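Local coordinates for protein HP0035 (PDB 3F42), which probably binds DNA as a homodimer and alters its conformation, and may take part in nucleoid organization, DNA protection and gene regulation, at residues Y69-S72 against A73-G77. Sequence-based numbering, arbitrary orientation. Where two conformers were deposited one is given.
Sequences YLMS and ALNDG
Asn75 folds its amide back over the preceding turn of helix 63-93, where Met71 O accepts two N-H groups: the backbone N-H of Asn75, with N at 2.9 Å, and, weakly, that of its ND2, at 3.2 Å with a bent N-H...O angle of 120°. The carboxamide also reaches the second subunit, where OD1 of Asn75 accepts the backbone N-H of Leu50; this is the firmer hold on the amide, to which the bent ND2 bond adds little. The selenomethionine Met71 ends with its CE loosely near the NH2 end of that amide, 4.4 Å from ND2 of Asn75, and packs on Val51 of the second subunit. The pairings within the chain run from i to i+4 along an alpha-helix, the long C-terminal one of the YbaB/EbfC fold, which lies against the three-stranded antiparallel sheet. On a buried face, Leu74 carries CG anti to its carbonyl carbon (chi1 -73°), and with chi2 at 164° its CB, CG and CD1 all rest on Leu70 O, CG at 3.2 Å and CD1 above the carbonyl plane. CD1 of Leu74 also lies 4.3 Å from CB of Leu70; Leu74 also meets Leu74 of the second subunit. Ser72 O receives the N-H of Asp76, with N at 3.0 Å. Tyr69 O accepts the N-H of Ala73, its N at 3.0 Å, and also a bond from Ser35 OG, tying the helix to strand 30-35.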
loop_
_atom_site.group_PDB
_atom_site.type_symbol
_atom_site.label_atom_id
_atom_site.label_comp_id
_atom_site.label_asym_id
_atom_site.label_seq_id
_atom_site.Cartn_x
_atom_site.Cartn_y
_atom_site.Cartn_z
ATOM N N TYR A 69 -19.563 0.622 -35.872
ATOM C CA TYR A 69 -18.762 -0.570 -35.616
ATOM C C TYR A 69 -17.526 -0.278 -34.754
ATOM O O TYR A 69 -17.183 -1.085 -33.914
ATOM C CB TYR A 69 -18.333 -1.255 -36.917
ATOM C CG TYR A 69 -19.501 -1.773 -37.711
ATOM C CD1 TYR A 69 -20.589 -2.393 -37.061
ATOM C CD2 TYR A 69 -19.535 -1.652 -39.106
ATOM C CE1 TYR A 69 -21.679 -2.887 -37.787
ATOM C CE2 TYR A 69 -20.614 -2.132 -39.835
ATOM C CZ TYR A 69 -21.680 -2.753 -39.168
ATOM O OH TYR A 69 -22.769 -3.243 -39.877
ATOM N N LEU A 70 -16.901 0.873 -34.933
ATOM C CA LEU A 70 -15.820 1.274 -34.013
ATOM C C LEU A 70 -16.328 1.376 -32.592
ATOM O O LEU A 70 -15.733 0.805 -31.661
ATOM C CB LEU A 70 -15.190 2.602 -34.422
ATOM C CG LEU A 70 -14.199 2.450 -35.581
ATOM C CD1 LEU A 70 -13.977 3.825 -36.240
ATOM C CD2 LEU A 70 -12.836 1.858 -35.088
HETATM N N MSE A 71 -17.413 2.100 -32.393
HETATM C CA MSE A 71 -17.939 2.247 -31.031
HETATM C C MSE A 71 -18.351 0.913 -30.386
HETATM O O MSE A 71 -18.098 0.718 -29.187
HETATM C CB MSE A 71 -19.126 3.194 -31.036
HETATM C CG MSE A 71 -18.674 4.612 -31.225
HETATM SE SE MSE A 71 -20.156 5.851 -30.988
HETATM C CE MSE A 71 -20.508 5.530 -29.136
ATOM N N SER A 72 -18.956 0.009 -31.177
ATOM C CA SER A 72 -19.338 -1.297 -30.695
ATOM C C SER A 72 -18.098 -2.097 -30.220
ATOM O O SER A 72 -18.074 -2.592 -29.089
ATOM C CB SER A 72 -20.025 -2.086 -31.837
ATOM O OG SER A 72 -20.393 -3.351 -31.362
ATOM N N ALA A 73 -17.085 -2.171 -31.079
ATOM C CA ALA A 73 -15.876 -2.976 -30.753
ATOM C C ALA A 73 -15.136 -2.352 -29.585
ATOM O O ALA A 73 -14.670 -3.073 -28.675
ATOM C CB ALA A 73 -14.945 -3.097 -31.947
ATOM N N LEU A 74 -15.034 -1.021 -29.605
ATOM C CA LEU A 74 -14.290 -0.325 -28.534
ATOM C C LEU A 74 -14.990 -0.513 -27.205
ATOM O O LEU A 74 -14.344 -0.857 -26.190
ATOM C CB LEU A 74 -14.127 1.144 -28.868
ATOM C CG LEU A 74 -13.108 1.379 -29.990
ATOM C CD1 LEU A 74 -13.302 2.800 -30.527
ATOM C CD2 LEU A 74 -11.630 1.176 -29.509
ATOM N N ASN A 75 -16.306 -0.297 -27.179
ATOM C CA ASN A 75 -17.020 -0.494 -25.920
ATOM C C ASN A 75 -16.955 -1.947 -25.401
ATOM O O ASN A 75 -16.835 -2.166 -24.186
ATOM C CB ASN A 75 -18.468 0.011 -26.041
ATOM C CG ASN A 75 -18.592 1.473 -25.713
ATOM O OD1 ASN A 75 -18.097 1.942 -24.681
ATOM N ND2 ASN A 75 -19.272 2.203 -26.560
ATOM N N ASP A 76 -17.024 -2.928 -26.317
ATOM C CA ASP A 76 -16.918 -4.336 -25.934
ATOM C C ASP A 76 -15.553 -4.555 -25.265
ATOM O O ASP A 76 -15.452 -5.181 -24.217
ATOM C CB ASP A 76 -17.053 -5.244 -27.158
ATOM C CG ASP A 76 -18.502 -5.447 -27.595
ATOM O OD1 ASP A 76 -19.443 -4.955 -26.931
ATOM O OD2 ASP A 76 -18.694 -6.114 -28.620
ATOM N N GLY A 77 -14.507 -4.011 -25.881
ATOM C CA GLY A 77 -13.143 -4.121 -25.341
ATOM C C GLY A 77 -12.941 -3.431 -24.001
ATOM O O GLY A 77 -12.369 -4.043 -23.080
#